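PDB 3WJ2: carboxylesterase from Ferroplasma acidiphilum, which hydrolyses carboxylic esters as a member of the alpha/beta-hydrolase family, and may also act on sterol esters and triacylglycerols. Local coordinates for residues C99-K104 with N295-V300; R68-N73 with G90-Y95; I277-G282 with D291-I296; A243-N248 with E258-K263. One frame throughout, in Å; residues are numbered along the deposited sequence.

Interaction 1: C99-K104 with N295-V300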
loop_
_atom_site.group_PDB
_atom_site.type_symbol
_atom_site.label_atom_id
_atom_site.label_comp_id
_atom_site.label_asym_id
_atom_site.label_seq_id
_atom_site.Cartn_x
_atom_site.Cartn_y
_atom_site.Cartn_z
ATOM N N CYS B 99 18.610 -14.429 -23.259
ATOM C CA CYS B 99 18.679 -13.692 -24.487
ATOM C C CYS B 99 18.151 -14.435 -25.706
ATOM O O CYS B 99 17.495 -13.904 -26.539
ATOM C CB CYS B 99 20.085 -13.175 -24.714
ATOM S SG CYS B 99 20.413 -11.730 -23.594
ATOM N N ARG B 100 18.489 -15.741 -25.745
ATOM C CA ARG B 100 17.826 -16.599 -26.729
ATOM C C ARG B 100 16.288 -16.557 -26.685
ATOM O O ARG B 100 15.665 -16.400 -27.714
ATOM C CB ARG B 100 18.301 -18.051 -26.536
ATOM C CG ARG B 100 19.782 -18.276 -27.031
ATOM C CD ARG B 100 20.127 -19.620 -26.462
ATOM N NE ARG B 100 21.434 -20.081 -26.949
ATOM C CZ ARG B 100 21.623 -20.853 -28.028
ATOM N NH1 ARG B 100 20.620 -21.296 -28.806
ATOM N NH2 ARG B 100 22.888 -21.173 -28.349
ATOM N N PHE B 101 15.721 -16.635 -25.475
ATOM C CA PHE B 101 14.299 -16.535 -25.333
ATOM C C PHE B 101 13.746 -15.193 -25.759
ATOM O O PHE B 101 12.755 -15.142 -26.452
ATOM C CB PHE B 101 13.964 -16.843 -23.856
ATOM C CG PHE B 101 12.467 -16.859 -23.567
ATOM C CD1 PHE B 101 11.676 -17.930 -24.035
ATOM C CD2 PHE B 101 11.842 -15.842 -22.863
ATOM C CE1 PHE B 101 10.332 -18.004 -23.754
ATOM C CE2 PHE B 101 10.459 -15.895 -22.619
ATOM C CZ PHE B 101 9.711 -16.989 -23.058
ATOM N N LEU B 102 14.426 -14.106 -25.379
ATOM C CA LEU B 102 13.969 -12.851 -25.947
ATOM C C LEU B 102 14.031 -12.788 -27.431
ATOM O O LEU B 102 13.185 -12.171 -28.015
ATOM C CB LEU B 102 14.840 -11.700 -25.437
ATOM C CG LEU B 102 14.797 -11.411 -23.944
ATOM C CD1 LEU B 102 15.768 -10.151 -23.619
ATOM C CD2 LEU B 102 13.411 -11.091 -23.437
ATOM N N ALA B 103 15.090 -13.314 -28.059
ATOM C CA ALA B 103 15.126 -13.333 -29.492
ATOM C C ALA B 103 14.012 -14.155 -30.159
ATOM O O ALA B 103 13.426 -13.680 -31.105
ATOM C CB ALA B 103 16.536 -13.828 -29.912
ATOM N N LYS B 104 13.724 -15.310 -29.548
ATOM C CA LYS B 104 12.712 -16.207 -30.109
ATOM C C LYS B 104 11.322 -15.528 -30.007
ATOM O O LYS B 104 10.559 -15.454 -30.974
ATOM C CB LYS B 104 12.754 -17.531 -29.433
ATOM C CG LYS B 104 11.751 -18.546 -30.053
ATOM C CD LYS B 104 12.407 -19.932 -30.469
ATOM C CE LYS B 104 12.586 -20.163 -31.994
ATOM N NZ LYS B 104 13.435 -21.348 -32.304
ATOM N N ASN B 295 5.387 -15.681 -18.886
ATOM C CA ASN B 295 4.331 -15.008 -19.618
ATOM C C ASN B 295 4.576 -13.453 -19.598
ATOM O O ASN B 295 4.290 -12.833 -20.619
ATOM C CB ASN B 295 3.007 -15.310 -19.018
ATOM C CG ASN B 295 2.518 -16.653 -19.446
ATOM O OD1 ASN B 295 2.039 -17.442 -18.590
ATOM N ND2 ASN B 295 2.642 -16.945 -20.698
ATOM N N ILE B 296 5.054 -12.902 -18.512
ATOM C CA ILE B 296 5.357 -11.403 -18.491
ATOM C C ILE B 296 6.444 -11.106 -19.475
ATOM O O ILE B 296 6.328 -10.112 -20.254
ATOM C CB ILE B 296 5.655 -10.945 -17.046
ATOM C CG1 ILE B 296 4.362 -10.985 -16.277
ATOM C CG2 ILE B 296 6.372 -9.530 -16.991
ATOM C CD1 ILE B 296 4.638 -10.907 -14.744
ATOM N N VAL B 297 7.518 -11.916 -19.484
ATOM C CA VAL B 297 8.573 -11.676 -20.459
ATOM C C VAL B 297 8.035 -11.846 -21.892
ATOM O O VAL B 297 8.357 -11.066 -22.776
ATOM C CB VAL B 297 9.772 -12.644 -20.210
ATOM C CG1 VAL B 297 10.825 -12.457 -21.387
ATOM C CG2 VAL B 297 10.391 -12.416 -18.871
ATOM N N LYS B 298 7.246 -12.913 -22.187
ATOM C CA LYS B 298 6.635 -13.067 -23.516
ATOM C C LYS B 298 5.767 -11.863 -23.947
ATOM O O LYS B 298 5.799 -11.394 -25.091
ATOM C CB LYS B 298 5.715 -14.318 -23.518
ATOM C CG LYS B 298 6.458 -15.555 -23.625
ATOM C CD LYS B 298 5.491 -16.825 -23.444
ATOM C CE LYS B 298 4.473 -16.913 -24.425
ATOM N NZ LYS B 298 4.029 -18.354 -24.241
ATOM N N MET B 299 4.990 -11.313 -22.963
ATOM C CA MET B 299 4.094 -10.156 -23.178
ATOM C C MET B 299 4.998 -8.997 -23.706
ATOM O O MET B 299 4.661 -8.361 -24.703
ATOM C CB MET B 299 3.398 -9.734 -21.854
ATOM C CG MET B 299 2.195 -10.503 -21.671
ATOM S SD MET B 299 1.694 -9.883 -19.923
ATOM C CE MET B 299 0.230 -10.466 -20.491
ATOM N N VAL B 300 6.036 -8.704 -23.007
ATOM C CA VAL B 300 6.920 -7.585 -23.361
ATOM C C VAL B 300 7.594 -7.858 -24.691
ATOM O O VAL B 300 7.586 -7.017 -25.598
ATOM C CB VAL B 300 7.924 -7.344 -22.241
ATOM C CG1 VAL B 300 8.935 -6.314 -22.706
ATOM C CG2 VAL B 300 7.158 -6.809 -20.974
#
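Phe-101 and Leu-102 of one helix pack on Val-297 and Lys-298 of another, joining two helices that lie side by side against the central sheet of the alpha/beta-hydrolase fold. The segment axes approach to 9.9 Å at a crossing angle of -48°. With CG anti to the backbone N (chi1 -176°), Phe-101 directs its ring from CB toward helix 291-303. Beyond CG, CD2 lies 3.8 Å from Val-297 CG1, and CE2 comes to 3.7 Å from the same methyl, which sits at the ring edge, in plane. The tip atom CZ rests 3.6 Å from Lys-298 CG, so the aliphatic base of the lysine serves as packing surface while its NZ reaches Asp-306 of the second subunit in a salt bridge. The Phe-101 ring also stacks with that of Phe-287. A leucine at Phe-101 would probably forfeit that stack and open a gap beside Lys-298 CG, leaving the lysine stem freer to move. Leu-102, which also touches Ile-110 of strand 109-113, completes the seam. Its CD2 approaches Val-297 CG1 to 3.6 Å, and this one methyl is thereby shared between the leucine branch and the phenylalanine edge.

Interaction 2: R68-N73 with G90-Y95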
loop_
_atom_site.group_PDB
_atom_site.type_symbol
_atom_site.label_atom_id
_atom_site.label_comp_id
_atom_site.label_asym_id
_atom_site.label_seq_id
_atom_site.Cartn_x
_atom_site.Cartn_y
_atom_site.Cartn_z
ATOM N N ARG B 68 27.097 -10.431 -28.051
ATOM C CA ARG B 68 26.540 -11.580 -28.789
ATOM C C ARG B 68 25.234 -11.189 -29.406
ATOM O O ARG B 68 24.298 -10.749 -28.676
ATOM C CB ARG B 68 26.431 -12.815 -27.895
ATOM C CG ARG B 68 25.827 -14.007 -28.590
ATOM C CD ARG B 68 25.934 -15.256 -27.772
ATOM N NE ARG B 68 27.351 -15.679 -27.582
ATOM C CZ ARG B 68 27.833 -16.514 -26.650
ATOM N NH1 ARG B 68 27.046 -17.097 -25.696
ATOM N NH2 ARG B 68 29.164 -16.755 -26.642
ATOM N N MET B 69 25.083 -11.438 -30.711
ATOM C CA MET B 69 23.900 -11.133 -31.455
ATOM C C MET B 69 23.065 -12.404 -31.712
ATOM O O MET B 69 23.619 -13.469 -32.045
ATOM C CB MET B 69 24.301 -10.541 -32.799
ATOM C CG MET B 69 23.211 -10.036 -33.598
ATOM S SD MET B 69 22.133 -11.197 -34.429
ATOM C CE MET B 69 23.137 -12.360 -35.475
ATOM N N TYR B 70 21.791 -12.358 -31.339
ATOM C CA TYR B 70 20.853 -13.511 -31.476
ATOM C C TYR B 70 19.808 -13.089 -32.438
ATOM O O TYR B 70 19.183 -11.987 -32.262
ATOM C CB TYR B 70 20.147 -13.797 -30.145
ATOM C CG TYR B 70 21.054 -14.088 -28.999
ATOM C CD1 TYR B 70 21.372 -15.408 -28.645
ATOM C CD2 TYR B 70 21.651 -13.028 -28.222
ATOM C CE1 TYR B 70 22.169 -15.659 -27.574
ATOM C CE2 TYR B 70 22.449 -13.262 -27.196
ATOM C CZ TYR B 70 22.733 -14.601 -26.806
ATOM O OH TYR B 70 23.509 -14.877 -25.718
ATOM N N ASP B 71 19.504 -13.893 -33.478
ATOM C CA ASP B 71 18.544 -13.416 -34.452
ATOM C C ASP B 71 17.840 -14.661 -34.982
ATOM O O ASP B 71 18.507 -15.524 -35.588
ATOM C CB ASP B 71 19.280 -12.737 -35.616
ATOM C CG ASP B 71 18.360 -12.163 -36.661
ATOM O OD1 ASP B 71 17.119 -12.172 -36.470
ATOM O OD2 ASP B 71 18.920 -11.667 -37.701
ATOM N N ASP B 72 16.580 -14.810 -34.612
ATOM C CA ASP B 72 15.823 -15.998 -35.073
ATOM C C ASP B 72 15.012 -15.727 -36.313
ATOM O O ASP B 72 14.134 -16.544 -36.674
ATOM C CB ASP B 72 14.853 -16.407 -33.959
ATOM C CG ASP B 72 14.457 -17.912 -34.017
ATOM O OD1 ASP B 72 15.289 -18.773 -34.338
ATOM O OD2 ASP B 72 13.275 -18.208 -33.680
ATOM N N ASN B 73 15.141 -14.574 -36.933
ATOM C CA ASN B 73 14.091 -14.119 -37.877
ATOM C C ASN B 73 14.637 -13.231 -39.009
ATOM O O ASN B 73 13.890 -12.451 -39.583
ATOM C CB ASN B 73 12.981 -13.412 -37.019
ATOM C CG ASN B 73 11.670 -13.180 -37.754
ATOM O OD1 ASN B 73 11.337 -13.876 -38.757
ATOM N ND2 ASN B 73 10.885 -12.184 -37.258
ATOM N N GLY B 90 27.249 -11.276 -13.624
ATOM C CA GLY B 90 26.559 -11.591 -14.861
ATOM C C GLY B 90 27.485 -11.396 -16.078
ATOM O O GLY B 90 28.428 -10.622 -16.013
ATOM N N ASN B 91 27.148 -12.070 -17.171
ATOM C CA ASN B 91 27.900 -11.979 -18.428
ATOM C C ASN B 91 27.084 -12.625 -19.538
ATOM O O ASN B 91 25.922 -13.041 -19.382
ATOM C CB ASN B 91 29.330 -12.598 -18.260
ATOM C CG ASN B 91 29.279 -14.049 -17.891
ATOM O OD1 ASN B 91 28.507 -14.837 -18.436
ATOM N ND2 ASN B 91 30.111 -14.407 -16.919
ATOM N N ILE B 92 27.636 -12.585 -20.751
ATOM C CA ILE B 92 26.946 -13.097 -21.858
ATOM C C ILE B 92 26.543 -14.575 -21.658
ATOM O O ILE B 92 25.463 -14.973 -22.015
ATOM C CB ILE B 92 27.810 -12.902 -23.137
ATOM C CG1 ILE B 92 27.651 -11.478 -23.634
ATOM C CG2 ILE B 92 27.295 -13.807 -24.219
ATOM C CD1 ILE B 92 28.705 -11.022 -24.666
ATOM N N GLU B 93 27.454 -15.369 -21.114
ATOM C CA GLU B 93 27.141 -16.765 -20.944
ATOM C C GLU B 93 26.061 -16.975 -19.924
ATOM O O GLU B 93 25.171 -17.798 -20.234
ATOM C CB GLU B 93 28.377 -17.627 -20.547
ATOM C CG GLU B 93 29.526 -17.565 -21.622
ATOM C CD GLU B 93 29.134 -17.953 -23.052
ATOM O OE1 GLU B 93 28.133 -18.646 -23.301
ATOM O OE2 GLU B 93 29.835 -17.459 -23.971
ATOM N N THR B 94 26.045 -16.195 -18.816
ATOM C CA THR B 94 25.009 -16.513 -17.829
ATOM C C THR B 94 23.612 -16.043 -18.340
ATOM O O THR B 94 22.565 -16.536 -17.883
ATOM C CB THR B 94 25.259 -15.964 -16.472
ATOM O OG1 THR B 94 25.232 -14.504 -16.502
ATOM C CG2 THR B 94 26.635 -16.317 -15.933
ATOM N N TYR B 95 23.631 -15.040 -19.248
ATOM C CA TYR B 95 22.406 -14.563 -19.838
ATOM C C TYR B 95 22.036 -15.272 -21.109
ATOM O O TYR B 95 21.054 -14.896 -21.685
ATOM C CB TYR B 95 22.513 -12.949 -20.086
ATOM C CG TYR B 95 22.052 -12.268 -18.775
ATOM C CD1 TYR B 95 22.817 -12.336 -17.634
ATOM C CD2 TYR B 95 20.813 -11.552 -18.770
ATOM C CE1 TYR B 95 22.349 -11.713 -16.372
ATOM C CE2 TYR B 95 20.426 -10.960 -17.575
ATOM C CZ TYR B 95 21.130 -11.071 -16.428
ATOM O OH TYR B 95 20.686 -10.502 -15.264
HETATM O O HOH W 1 23.763 -13.164 -23.320
#
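Arg-68 and Glu-93 meet because each chain bends once: the arginine folds at chi3 (-65°) and the glutamate at chi2 (-56°), which brings the carboxylate back to the strand although the side chain sets out from the backbone pointing away. The guanidinium grips the carboxylate end-on, one nitrogen to each oxygen. NH1 donates to Glu-93 OE1 over 3.1 Å in a nearly straight bond (166°), meeting that oxygen from above the carboxylate plane. NH2 of Arg-68 lies 2.8 Å from Glu-93 OE2 on its syn side, in a more bent bond. Ile-92 CG2 sits over one guanidinium face, 3.6 Å from Arg-68 NH1, and also touches the aliphatic stem, so the charged group is held at its edge and backed by a methyl. A water bridges the same two segments, donating to Tyr-70 OH (3.0 Å) and to Ile-92 O (2.8 Å). The loop itself is braced by an Asx motif in which Asn-91 OD1 accepts from Thr-94 N over 2.8 Å. Asp-96, at the start of helix 96-106, takes both Arg-68 NH1 and Tyr-70 OH, while Asp-55 of strand 52-60 pairs with Arg-68 NE. The contact thus ties strand 63-71, between strands 52-60 and 109-113, to the loop leading from strand 78-82 into helix 96-106.

Interaction 3: I277-G282 with D291-I296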
loop_
_atom_site.group_PDB
_atom_site.type_symbol
_atom_site.label_atom_id
_atom_site.label_comp_id
_atom_site.label_asym_id
_atom_site.label_seq_id
_atom_site.Cartn_x
_atom_site.Cartn_y
_atom_site.Cartn_z
ATOM N N ILE B 277 2.137 -9.390 -10.537
ATOM C CA ILE B 277 1.532 -9.773 -9.230
ATOM C C ILE B 277 2.222 -11.064 -8.759
ATOM O O ILE B 277 2.378 -12.021 -9.527
ATOM C CB ILE B 277 0.049 -9.890 -9.414
ATOM C CG1 ILE B 277 -0.517 -8.459 -9.618
ATOM C CG2 ILE B 277 -0.602 -10.452 -8.077
ATOM C CD1 ILE B 277 -1.905 -8.519 -10.304
ATOM N N GLY B 278 2.673 -11.036 -7.526
ATOM C CA GLY B 278 3.391 -12.207 -6.968
ATOM C C GLY B 278 4.813 -12.351 -7.403
ATOM O O GLY B 278 5.472 -13.351 -7.024
ATOM N N MET B 279 5.358 -11.465 -8.235
ATOM C CA MET B 279 6.729 -11.653 -8.695
ATOM C C MET B 279 7.790 -11.028 -7.760
ATOM O O MET B 279 7.466 -10.161 -6.913
ATOM C CB MET B 279 6.900 -10.942 -10.063
ATOM C CG MET B 279 5.933 -11.462 -11.116
ATOM S SD MET B 279 6.553 -13.157 -11.627
ATOM C CE MET B 279 5.187 -14.187 -11.081
ATOM N N ILE B 280 9.050 -11.528 -7.862
ATOM C CA ILE B 280 10.159 -11.057 -7.038
ATOM C C ILE B 280 11.280 -10.507 -7.965
ATOM O O ILE B 280 11.216 -10.656 -9.216
ATOM C CB ILE B 280 10.772 -12.209 -6.169
ATOM C CG1 ILE B 280 11.197 -13.358 -7.090
ATOM C CG2 ILE B 280 9.757 -12.585 -5.078
ATOM C CD1 ILE B 280 12.143 -14.284 -6.239
ATOM N N HIS B 281 12.292 -9.851 -7.401
ATOM C CA HIS B 281 13.406 -9.347 -8.220
ATOM C C HIS B 281 14.069 -10.497 -8.954
ATOM O O HIS B 281 14.147 -11.611 -8.420
ATOM C CB HIS B 281 14.446 -8.634 -7.361
ATOM C CG HIS B 281 15.282 -7.672 -8.176
ATOM N ND1 HIS B 281 16.577 -7.921 -8.633
ATOM C CD2 HIS B 281 14.963 -6.439 -8.603
ATOM C CE1 HIS B 281 17.001 -6.868 -9.287
ATOM N NE2 HIS B 281 16.070 -5.946 -9.278
ATOM N N GLY B 282 14.363 -10.301 -10.223
ATOM C CA GLY B 282 15.011 -11.366 -10.997
ATOM C C GLY B 282 13.975 -12.157 -11.729
ATOM O O GLY B 282 14.339 -13.078 -12.445
ATOM N N ASP B 291 6.072 -19.858 -14.631
ATOM C CA ASP B 291 5.322 -19.685 -15.796
ATOM C C ASP B 291 4.775 -18.226 -15.813
ATOM O O ASP B 291 4.601 -17.652 -16.902
ATOM C CB ASP B 291 4.159 -20.694 -15.941
ATOM C CG ASP B 291 3.569 -20.636 -17.344
ATOM O OD1 ASP B 291 4.311 -20.917 -18.339
ATOM O OD2 ASP B 291 2.396 -20.237 -17.498
ATOM N N GLY B 292 4.356 -17.739 -14.653
ATOM C CA GLY B 292 3.891 -16.320 -14.606
ATOM C C GLY B 292 5.005 -15.402 -15.119
ATOM O O GLY B 292 4.675 -14.503 -15.963
ATOM N N ALA B 293 6.218 -15.558 -14.607
ATOM C CA ALA B 293 7.350 -14.711 -15.069
ATOM C C ALA B 293 7.569 -14.903 -16.574
ATOM O O ALA B 293 7.762 -13.979 -17.345
ATOM C CB ALA B 293 8.551 -14.970 -14.294
ATOM N N ARG B 294 7.611 -16.168 -17.036
ATOM C CA ARG B 294 7.698 -16.426 -18.472
ATOM C C ARG B 294 6.656 -15.684 -19.297
ATOM O O ARG B 294 6.974 -15.142 -20.374
ATOM C CB ARG B 294 7.545 -17.978 -18.688
ATOM C CG ARG B 294 7.858 -18.382 -20.102
ATOM C CD ARG B 294 7.670 -19.970 -20.056
ATOM N NE ARG B 294 8.280 -20.441 -21.304
ATOM C CZ ARG B 294 9.532 -20.929 -21.409
ATOM N NH1 ARG B 294 10.331 -21.123 -20.356
ATOM N NH2 ARG B 294 9.960 -21.301 -22.599
ATOM N N ASN B 295 5.387 -15.681 -18.886
ATOM C CA ASN B 295 4.331 -15.008 -19.618
ATOM C C ASN B 295 4.576 -13.453 -19.598
ATOM O O ASN B 295 4.290 -12.833 -20.619
ATOM C CB ASN B 295 3.007 -15.310 -19.018
ATOM C CG ASN B 295 2.518 -16.653 -19.446
ATOM O OD1 ASN B 295 2.039 -17.442 -18.590
ATOM N ND2 ASN B 295 2.642 -16.945 -20.698
ATOM N N ILE B 296 5.054 -12.902 -18.512
ATOM C CA ILE B 296 5.357 -11.403 -18.491
ATOM C C ILE B 296 6.444 -11.106 -19.475
ATOM O O ILE B 296 6.328 -10.112 -20.254
ATOM C CB ILE B 296 5.655 -10.945 -17.046
ATOM C CG1 ILE B 296 4.362 -10.985 -16.277
ATOM C CG2 ILE B 296 6.372 -9.530 -16.991
ATOM C CD1 ILE B 296 4.638 -10.907 -14.744
#
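Met-279 faces Ala-293 with their CA atoms 7.1 Å apart, where the end of strand 271-280 passes the first turns of helix 291-303. The chain turns a corner at Ile-277 and Gly-278, the glycine adopting a positive phi (78°), and only a weakly bonded piece of strand follows. Met-279 points at the helix from this piece, and its chain is bent at chi2 (-74°) and again at chi3, which wraps it along the helix surface. CG lies 3.9 Å from Ile-296 CD1, the two side chains running past each other in opposite directions. SD rests 3.8 Å from Ala-293 CB, and CE ends over the backbone of Gly-292, 4.2 Å from its C atom, a close approach possible because the glycine carries no side chain. Replacing Met-279 by a serine is likely to strip Ala-293 and Ile-296 of their apolar neighbour and open a gap beside Ala-293. Just downstream, His-281 packs on Ser-156 of the GxSxG pattern, consistent with the catalytic histidine and nucleophile of this family. Between the two segments no hydrogen bond forms; they meet through a thioether, methyl groups and the bare backbone at Gly-292, in a buried and mainly apolar join.

Interaction 4: A243-N248 with E258-K263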
loop_
_atom_site.group_PDB
_atom_site.type_symbol
_atom_site.label_atom_id
_atom_site.label_comp_id
_atom_site.label_asym_id
_atom_site.label_seq_id
_atom_site.Cartn_x
_atom_site.Cartn_y
_atom_site.Cartn_z
ATOM N N ALA B 243 8.793 4.090 -23.442
ATOM C CA ALA B 243 9.307 3.169 -22.436
ATOM C C ALA B 243 8.303 2.018 -22.224
ATOM O O ALA B 243 7.041 2.186 -22.321
ATOM C CB ALA B 243 9.514 3.850 -21.110
ATOM N N ILE B 244 8.901 0.843 -21.914
ATOM C CA ILE B 244 8.131 -0.265 -21.287
ATOM C C ILE B 244 8.831 -0.505 -19.947
ATOM O O ILE B 244 10.056 -0.758 -19.905
ATOM C CB ILE B 244 8.183 -1.512 -22.111
ATOM C CG1 ILE B 244 7.645 -1.266 -23.531
ATOM C CG2 ILE B 244 7.440 -2.683 -21.400
ATOM C CD1 ILE B 244 7.921 -2.513 -24.535
ATOM N N MET B 245 8.046 -0.495 -18.845
ATOM C CA MET B 245 8.581 -0.657 -17.482
ATOM C C MET B 245 7.891 -1.854 -16.879
ATOM O O MET B 245 6.674 -1.959 -16.904
ATOM C CB MET B 245 8.300 0.549 -16.554
ATOM C CG MET B 245 8.679 0.287 -15.109
ATOM S SD MET B 245 10.495 0.359 -14.857
ATOM C CE MET B 245 10.820 2.187 -14.918
ATOM N N VAL B 246 8.732 -2.798 -16.393
ATOM C CA VAL B 246 8.144 -3.967 -15.661
ATOM C C VAL B 246 8.697 -3.896 -14.267
ATOM O O VAL B 246 9.886 -3.840 -14.011
ATOM C CB VAL B 246 8.683 -5.280 -16.329
ATOM C CG1 VAL B 246 8.145 -6.488 -15.539
ATOM C CG2 VAL B 246 8.208 -5.311 -17.849
ATOM N N THR B 247 7.788 -3.911 -13.290
ATOM C CA THR B 247 8.190 -3.999 -11.878
ATOM C C THR B 247 7.582 -5.279 -11.305
ATOM O O THR B 247 6.756 -5.966 -11.925
ATOM C CB THR B 247 7.549 -2.772 -11.068
ATOM O OG1 THR B 247 6.147 -3.001 -10.925
ATOM C CG2 THR B 247 7.756 -1.496 -11.893
ATOM N N ASN B 248 8.127 -5.616 -10.135
ATOM C CA ASN B 248 7.660 -6.877 -9.464
ATOM C C ASN B 248 6.994 -6.476 -8.143
ATOM O O ASN B 248 7.524 -5.634 -7.424
ATOM C CB ASN B 248 8.900 -7.684 -9.079
ATOM C CG ASN B 248 9.758 -8.015 -10.317
ATOM O OD1 ASN B 248 9.292 -8.680 -11.223
ATOM N ND2 ASN B 248 10.982 -7.565 -10.312
ATOM N N GLU B 258 7.992 2.522 -10.168
ATOM C CA GLU B 258 6.603 2.861 -10.480
ATOM C C GLU B 258 6.548 4.404 -10.466
ATOM O O GLU B 258 5.879 4.950 -11.379
ATOM C CB GLU B 258 5.657 2.237 -9.445
ATOM C CG GLU B 258 5.759 0.658 -9.638
ATOM C CD GLU B 258 4.684 -0.107 -8.912
ATOM O OE1 GLU B 258 3.898 0.465 -8.047
ATOM O OE2 GLU B 258 4.602 -1.326 -9.147
ATOM N N THR B 259 7.380 5.025 -9.649
ATOM C CA THR B 259 7.452 6.544 -9.731
ATOM C C THR B 259 8.052 6.972 -11.050
ATOM O O THR B 259 7.523 7.860 -11.742
ATOM C CB THR B 259 8.320 7.079 -8.623
ATOM O OG1 THR B 259 7.665 6.797 -7.350
ATOM C CG2 THR B 259 8.696 8.569 -8.774
ATOM N N TYR B 260 9.080 6.243 -11.534
ATOM C CA TYR B 260 9.680 6.619 -12.790
ATOM C C TYR B 260 8.719 6.585 -13.955
ATOM O O TYR B 260 8.734 7.487 -14.822
ATOM C CB TYR B 260 10.930 5.728 -13.048
ATOM C CG TYR B 260 11.900 6.258 -14.105
ATOM C CD1 TYR B 260 12.723 7.313 -13.742
ATOM C CD2 TYR B 260 12.006 5.740 -15.377
ATOM C CE1 TYR B 260 13.726 7.813 -14.638
ATOM C CE2 TYR B 260 12.965 6.260 -16.289
ATOM C CZ TYR B 260 13.772 7.336 -15.888
ATOM O OH TYR B 260 14.749 7.804 -16.743
ATOM N N VAL B 261 7.899 5.526 -14.107
ATOM C CA VAL B 261 6.872 5.500 -15.133
ATOM C C VAL B 261 5.956 6.742 -15.120
ATOM O O VAL B 261 5.651 7.294 -16.180
ATOM C CB VAL B 261 5.870 4.237 -14.917
ATOM C CG1 VAL B 261 4.573 4.372 -15.877
ATOM C CG2 VAL B 261 6.586 3.122 -15.249
ATOM N N LYS B 262 5.531 7.063 -13.909
ATOM C CA LYS B 262 4.631 8.217 -13.710
ATOM C C LYS B 262 5.309 9.497 -14.094
ATOM O O LYS B 262 4.663 10.323 -14.762
ATOM C CB LYS B 262 4.153 8.275 -12.319
ATOM C CG LYS B 262 3.217 7.023 -11.924
ATOM C CD LYS B 262 2.989 6.855 -10.465
ATOM C CE LYS B 262 1.859 5.718 -10.304
ATOM N NZ LYS B 262 1.680 5.453 -8.904
ATOM N N LYS B 263 6.579 9.640 -13.751
ATOM C CA LYS B 263 7.322 10.866 -14.180
ATOM C C LYS B 263 7.447 10.962 -15.671
ATOM O O LYS B 263 7.422 12.035 -16.271
ATOM C CB LYS B 263 8.717 10.951 -13.522
ATOM C CG LYS B 263 8.686 11.049 -11.964
ATOM C CD LYS B 263 7.970 12.362 -11.662
ATOM C CE LYS B 263 8.986 13.546 -11.946
ATOM N NZ LYS B 263 8.224 14.905 -11.743
#
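Met-245 lays its stem on Val-261, with CB only 3.4 Å from Val-261 CG2, tighter than usual for two carbons. The same valine methyl also lies 3.5 Å from Met-245 CG. The methionine then bends at chi2 and chi3, and its methyl CE ends 3.8 Å from Tyr-260 CD2, approaching the ring obliquely near its CB end. Two residues on, Thr-247 makes the polar part of the contact. Its chi1 of 73° places OG1 between the backbone N and the carbonyl carbon and directs it at the helix, where it donates to Glu-258 OE2 over 2.9 Å, using the anti lone pair of that oxygen. CG2 of Thr-247 packs at 3.7 Å on Glu-258 CG, so the threonine touches the glutamate with both branches. The stronger partner of OE2 is Arg-275 on strand 271-280, whose NE forms a salt bridge with it; these two donors would be expected to favour the charged carboxylate in this buried setting. Strand and helix run nearly antiparallel, at 157°, as the first two members of a beta-alpha-beta unit completed by strand 271-280. Ile-277 of the second subunit packs on Thr-247, Glu-258 and Val-261, while on the other face of the strand Ile-244 and Val-246 meet helix 291-303.

Overall arrangement
All four contacts fasten elements around the mixed eight-stranded sheet. Along the chain, interaction 2 closes first; interaction 4 then falls wholly within the long span between the segments of interaction 1, and interaction 3 ends on the same helix, 291-303, as interaction 1. The centres of interactions 1 and 3 are about 12 Å apart, as are those of 1 and 2, where Tyr-70 packs on helix 96-106. Interactions 2 and 4 lie on opposite sides of the chain's centre, about 25 Å apart. Helix 291-303 links interactions 1, 3 and 4: Val-246 of interaction 4 packs on Ile-296 and Val-300. Interactions 1, 3 and 4 also touch the second subunit, so these three lie beside the interface with that subunit.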